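Local coordinates for protein yesU (Bacillus subtilis, PDB 1OQ1) that is of unknown function but adopts a galectin-like, two-sheet beta fold of the concanavalin clan, consistent with, though not proof of, carbohydrate binding, at residues 48-53 against 121-126; 163-166 against 171-174. One frame throughout, in Å; residues are numbered along the deposited sequence.

Both contacts lie within the one galectin-like domain of this single chain, on opposite sides of its centre, with their own centres about 22 Å apart and their nearest atoms about 9 Å apart. They follow each other along the sequence: contact 1 (48-53 with 121-126) closes before contact 2 (163-166 with 171-174) opens. Contact 1 is a surface bridge between loop residues next to strands 51-54 and 112-122 of one antiparallel sheet. Contact 2 is a buried hairpin pairing within the other sheet, and its Leu-165, Val-172 and Phe-174 pack on strand 112-122 or 76-86 of the first, making it part of the interface between the sheets.

Contact 1 of 2, residues 48-53 against 121-126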
loop_
_atom_site.group_PDB
_atom_site.type_symbol
_atom_site.label_atom_id
_atom_site.label_comp_id
_atom_site.label_asym_id
_atom_site.label_seq_id
_atom_site.Cartn_x
_atom_site.Cartn_y
_atom_site.Cartn_z
ATOM N N GLU A 48 4.400 18.928 -3.961
ATOM C CA GLU A 48 4.813 17.793 -4.778
ATOM C C GLU A 48 5.807 16.903 -4.026
ATOM O O GLU A 48 6.605 16.185 -4.634
ATOM C CB GLU A 48 5.429 18.271 -6.097
ATOM C CG GLU A 48 4.537 19.191 -6.940
ATOM C CD GLU A 48 3.134 18.636 -7.184
ATOM O OE1 GLU A 48 2.994 17.432 -7.481
ATOM O OE2 GLU A 48 2.166 19.422 -7.094
ATOM N N ALA A 49 5.746 16.951 -2.698
ATOM C CA ALA A 49 6.639 16.157 -1.857
ATOM C C ALA A 49 6.103 14.741 -1.653
ATOM O O ALA A 49 5.733 14.360 -0.539
ATOM C CB ALA A 49 6.829 16.843 -0.502
ATOM N N HIS A 50 6.077 13.964 -2.731
ATOM C CA HIS A 50 5.577 12.592 -2.687
ATOM C C HIS A 50 6.507 11.709 -1.857
ATOM O O HIS A 50 7.711 11.974 -1.767
ATOM C CB HIS A 50 5.450 12.057 -4.115
ATOM C CG HIS A 50 4.779 13.014 -5.054
ATOM N ND1 HIS A 50 3.647 13.720 -4.711
ATOM C CD2 HIS A 50 5.088 13.390 -6.318
ATOM C CE1 HIS A 50 3.288 14.493 -5.721
ATOM N NE2 HIS A 50 4.146 14.311 -6.709
ATOM N N PHE A 51 5.964 10.655 -1.256
ATOM C CA PHE A 51 6.790 9.791 -0.419
ATOM C C PHE A 51 6.300 8.355 -0.325
ATOM O O PHE A 51 5.225 8.015 -0.806
ATOM C CB PHE A 51 6.841 10.365 1.005
ATOM C CG PHE A 51 5.534 10.243 1.766
ATOM C CD1 PHE A 51 5.102 9.009 2.257
ATOM C CD2 PHE A 51 4.735 11.358 1.982
ATOM C CE1 PHE A 51 3.890 8.891 2.952
ATOM C CE2 PHE A 51 3.519 11.249 2.676
ATOM C CZ PHE A 51 3.101 10.010 3.160
ATOM N N VAL A 52 7.128 7.521 0.292
ATOM C CA VAL A 52 6.780 6.137 0.579
ATOM C C VAL A 52 7.304 5.957 2.004
ATOM O O VAL A 52 8.478 6.206 2.276
ATOM C CB VAL A 52 7.462 5.127 -0.356
ATOM C CG1 VAL A 52 7.004 3.717 0.010
ATOM C CG2 VAL A 52 7.104 5.428 -1.811
ATOM N N PHE A 53 6.417 5.552 2.907
ATOM C CA PHE A 53 6.738 5.360 4.322
ATOM C C PHE A 53 6.686 3.857 4.581
ATOM O O PHE A 53 5.611 3.266 4.602
ATOM C CB PHE A 53 5.691 6.107 5.154
ATOM C CG PHE A 53 5.992 6.177 6.625
ATOM C CD1 PHE A 53 7.286 6.410 7.085
ATOM C CD2 PHE A 53 4.959 6.078 7.551
ATOM C CE1 PHE A 53 7.541 6.546 8.446
ATOM C CE2 PHE A 53 5.204 6.215 8.917
ATOM C CZ PHE A 53 6.498 6.449 9.363
ATOM N N ARG A 121 -7.405 7.500 -5.875
ATOM C CA ARG A 121 -6.573 8.122 -6.898
ATOM C C ARG A 121 -7.282 9.408 -7.292
ATOM O O ARG A 121 -8.117 9.408 -8.197
ATOM C CB ARG A 121 -6.449 7.191 -8.104
ATOM C CG ARG A 121 -6.002 5.785 -7.737
ATOM C CD ARG A 121 -5.954 4.873 -8.955
ATOM N NE ARG A 121 -4.943 5.295 -9.921
ATOM C CZ ARG A 121 -5.205 5.825 -11.112
ATOM N NH1 ARG A 121 -6.459 6.011 -11.513
ATOM N NH2 ARG A 121 -4.203 6.164 -11.910
ATOM N N ARG A 122 -6.953 10.498 -6.601
ATOM C CA ARG A 122 -7.603 11.779 -6.850
ATOM C C ARG A 122 -6.616 12.945 -6.989
ATOM O O ARG A 122 -6.944 14.078 -6.643
ATOM C CB ARG A 122 -8.577 12.087 -5.702
ATOM C CG ARG A 122 -9.397 10.889 -5.213
ATOM C CD ARG A 122 -10.397 10.390 -6.256
ATOM N NE ARG A 122 -10.918 9.073 -5.886
ATOM C CZ ARG A 122 -11.887 8.862 -5.001
ATOM N NH1 ARG A 122 -12.470 9.884 -4.385
ATOM N NH2 ARG A 122 -12.252 7.619 -4.707
ATOM N N LYS A 123 -5.419 12.671 -7.493
ATOM C CA LYS A 123 -4.404 13.707 -7.658
ATOM C C LYS A 123 -4.647 14.571 -8.896
ATOM O O LYS A 123 -4.531 15.795 -8.833
ATOM C CB LYS A 123 -3.012 13.064 -7.739
ATOM C CG LYS A 123 -1.881 13.999 -8.171
ATOM C CD LYS A 123 -1.635 15.124 -7.168
ATOM C CE LYS A 123 -0.490 16.015 -7.639
ATOM N NZ LYS A 123 -0.160 17.090 -6.663
ATOM N N TYR A 124 -4.990 13.931 -10.012
ATOM C CA TYR A 124 -5.220 14.644 -11.270
ATOM C C TYR A 124 -6.674 14.592 -11.734
ATOM O O TYR A 124 -7.420 13.686 -11.367
ATOM C CB TYR A 124 -4.310 14.065 -12.357
ATOM C CG TYR A 124 -2.837 14.138 -12.018
ATOM C CD1 TYR A 124 -2.177 15.367 -11.946
ATOM C CD2 TYR A 124 -2.103 12.978 -11.755
ATOM C CE1 TYR A 124 -0.818 15.442 -11.621
ATOM C CE2 TYR A 124 -0.745 13.042 -11.429
ATOM C CZ TYR A 124 -0.112 14.276 -11.364
ATOM O OH TYR A 124 1.227 14.336 -11.049
ATOM N N ALA A 125 -7.066 15.562 -12.556
ATOM C CA ALA A 125 -8.431 15.630 -13.068
ATOM C C ALA A 125 -8.864 14.334 -13.743
ATOM O O ALA A 125 -9.976 13.850 -13.521
ATOM C CB ALA A 125 -8.565 16.790 -14.046
ATOM N N GLU A 126 -7.993 13.771 -14.573
ATOM C CA GLU A 126 -8.323 12.529 -15.263
ATOM C C GLU A 126 -8.651 11.416 -14.277
ATOM O O GLU A 126 -9.528 10.591 -14.529
ATOM C CB GLU A 126 -7.168 12.082 -16.158
ATOM C CG GLU A 126 -7.073 12.832 -17.467
ATOM C CD GLU A 126 -6.011 12.256 -18.383
ATOM O OE1 GLU A 126 -4.812 12.387 -18.065
ATOM O OE2 GLU A 126 -6.378 11.662 -19.419
HETATM O O HOH W 1 2.139 16.541 -10.555
#
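Glu-48 and Lys-123 meet through their charged ends in a long salt bridge: Lys-123 NZ lies 3.3 Å from Glu-48 OE1 and 3.3 Å from Glu-48 OE2, so the ammonium faces both carboxylate oxygens, with two weak hydrogen bonds. Lys-123 and His-50 have their stronger polar partners in Ala-206: its O accepts a hydrogen bond from Lys-123 NZ, and its N pairs with His-50 ND1. The lysine chain sets out with CG anti to the backbone N (chi1 169°), bends once at chi2 and then runs extended toward the other loop. That path carries NZ to the edge of the His-50 ring, near its plane, with His-50 CE1 4.4 Å from Lys-123 NZ. The imidazole also has Glu-48 O over the centre of one face, 3.5 Å above the plane. A water giving a weak hydrogen bond to Glu-48 OE1 also lies at the edge of the Tyr-124 ring, but its approach to OH is too short for that link to be more than doubtful. Lys-123 CG covers a face of that ring, 3.5 Å above its centre. Tyr-124, at the N-cap of helix 125-128, has its backbone N bonded to Glu-127 OE1, which helps fix the turn that carries Lys-123. With its ammonium shared between a carboxylate and a backbone carbonyl, Lys-123 probably stays charged, while long bonds and an exposed Glu-48 suggest a modest electrostatic tether between two surface loops.

Contact 2 of 2, residues 163-166 against 171-174; sequences MKLI and YVHF
Three rings of strand 171-174 meet strand 163-166, each by an oblique approach. Ile-166 CG2 comes to Tyr-171 CD2 at 4.3 Å, Ile-166 CD1 reaches toward the His-173 imidazole, and Leu-165 CD1 lies near the Phe-174 ring, whose CD1 is 3.5 Å from Lys-164 O. At the edge of the imidazole, in its plane, a water sits 2.7 Å from His-173 ND1 and donates a hydrogen bond to Lys-164 O, joining the two strands; Asn-2 OD1 takes up NE2 of the same ring. The backbones form an antiparallel hairpin. Ile-166 and His-173 are its hydrogen-bonded pair: Ile-166 N to His-173 O is short and nearly straight (2.8 Å, 170°), with the donor in the carbonyl plane, whereas His-173 N to Ile-166 O is longer (3.1 Å) and tilted from that plane. Leu-165 and Phe-174 form the adjoining non-hydrogen-bonded pair. Leu-165 places CG opposite its backbone N (chi1 179°), which brings CD1 to 3.9 Å from Val-172 CG1 and also against Phe-174 CB. On the other face of the sheet, Ile-166 CB and His-173 CB pack at 4.1 Å, and Tyr-171 OH is hydrogen-bonded to Glu-183 OE2 of strand 179-185. Strand 63-73 pairs with the outer side of strand 161-168, and strand 179-185 with that of strand 171-176. Leu-165 packs on Leu-117, Leu-80 and Phe-82, Val-172 on Leu-115 and Phe-82, and Phe-174 on Leu-117, so this face of the hairpin lies against strands 112-122 and 76-86 of the other sheet.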
loop_
_atom_site.group_PDB
_atom_site.type_symbol
_atom_site.label_atom_id
_atom_site.label_comp_id
_atom_site.label_asym_id
_atom_site.label_seq_id
_atom_site.Cartn_x
_atom_site.Cartn_y
_atom_site.Cartn_z
HETATM N N MSE A 163 -9.893 -1.568 5.106
HETATM C CA MSE A 163 -9.154 -2.052 3.939
HETATM C C MSE A 163 -8.600 -3.448 4.205
HETATM O O MSE A 163 -8.069 -3.705 5.280
HETATM C CB MSE A 163 -8.003 -1.093 3.646
HETATM C CG MSE A 163 -8.340 0.355 3.949
HETATM SE SE MSE A 163 -9.651 1.124 2.753
HETATM C CE MSE A 163 -11.302 0.444 3.428
ATOM N N LYS A 164 -8.716 -4.342 3.226
ATOM C CA LYS A 164 -8.216 -5.709 3.386
ATOM C C LYS A 164 -7.596 -6.208 2.090
ATOM O O LYS A 164 -8.219 -6.163 1.032
ATOM C CB LYS A 164 -9.345 -6.656 3.814
ATOM C CG LYS A 164 -8.872 -8.095 4.040
ATOM C CD LYS A 164 -9.986 -9.021 4.525
ATOM C CE LYS A 164 -10.411 -8.698 5.949
ATOM N NZ LYS A 164 -11.449 -9.651 6.455
ATOM N N LEU A 165 -6.363 -6.687 2.193
ATOM C CA LEU A 165 -5.608 -7.175 1.051
ATOM C C LEU A 165 -5.108 -8.598 1.276
ATOM O O LEU A 165 -4.524 -8.888 2.318
ATOM C CB LEU A 165 -4.404 -6.256 0.822
ATOM C CG LEU A 165 -3.460 -6.619 -0.324
ATOM C CD1 LEU A 165 -4.128 -6.289 -1.648
ATOM C CD2 LEU A 165 -2.159 -5.842 -0.186
ATOM N N ILE A 166 -5.338 -9.479 0.305
ATOM C CA ILE A 166 -4.864 -10.859 0.395
ATOM C C ILE A 166 -3.727 -11.053 -0.605
ATOM O O ILE A 166 -3.844 -10.660 -1.764
ATOM C CB ILE A 166 -5.971 -11.888 0.041
ATOM C CG1 ILE A 166 -7.138 -11.769 1.023
ATOM C CG2 ILE A 166 -5.395 -13.311 0.081
ATOM C CD1 ILE A 166 -8.323 -12.631 0.640
ATOM N N TYR A 171 -1.831 -15.079 -6.258
ATOM C CA TYR A 171 -3.136 -14.470 -5.985
ATOM C C TYR A 171 -3.149 -13.191 -5.144
ATOM O O TYR A 171 -2.502 -13.114 -4.101
ATOM C CB TYR A 171 -4.042 -15.505 -5.305
ATOM C CG TYR A 171 -5.474 -15.053 -5.129
ATOM C CD1 TYR A 171 -6.296 -14.842 -6.235
ATOM C CD2 TYR A 171 -6.008 -14.834 -3.860
ATOM C CE1 TYR A 171 -7.617 -14.426 -6.083
ATOM C CE2 TYR A 171 -7.336 -14.415 -3.698
ATOM C CZ TYR A 171 -8.128 -14.217 -4.819
ATOM O OH TYR A 171 -9.441 -13.822 -4.682
ATOM N N VAL A 172 -3.904 -12.196 -5.614
ATOM C CA VAL A 172 -4.081 -10.920 -4.913
ATOM C C VAL A 172 -5.569 -10.562 -4.940
ATOM O O VAL A 172 -6.217 -10.664 -5.983
ATOM C CB VAL A 172 -3.312 -9.763 -5.593
ATOM C CG1 VAL A 172 -3.595 -8.445 -4.864
ATOM C CG2 VAL A 172 -1.814 -10.055 -5.587
ATOM N N HIS A 173 -6.106 -10.152 -3.793
ATOM C CA HIS A 173 -7.510 -9.752 -3.694
ATOM C C HIS A 173 -7.586 -8.525 -2.794
ATOM O O HIS A 173 -6.910 -8.460 -1.771
ATOM C CB HIS A 173 -8.359 -10.888 -3.113
ATOM C CG HIS A 173 -9.825 -10.585 -3.056
ATOM N ND1 HIS A 173 -10.382 -9.785 -2.082
ATOM C CD2 HIS A 173 -10.853 -11.001 -3.833
ATOM C CE1 HIS A 173 -11.690 -9.726 -2.257
ATOM N NE2 HIS A 173 -12.002 -10.455 -3.312
ATOM N N PHE A 174 -8.409 -7.559 -3.185
ATOM C CA PHE A 174 -8.551 -6.316 -2.442
ATOM C C PHE A 174 -10.019 -5.974 -2.212
ATOM O O PHE A 174 -10.830 -6.047 -3.133
ATOM C CB PHE A 174 -7.867 -5.196 -3.241
ATOM C CG PHE A 174 -7.911 -3.844 -2.587
ATOM C CD1 PHE A 174 -7.455 -3.663 -1.289
ATOM C CD2 PHE A 174 -8.344 -2.734 -3.308
ATOM C CE1 PHE A 174 -7.424 -2.388 -0.716
ATOM C CE2 PHE A 174 -8.318 -1.454 -2.745
ATOM C CZ PHE A 174 -7.856 -1.284 -1.451
HETATM O O HOH W 2 -9.558 -8.818 0.335
#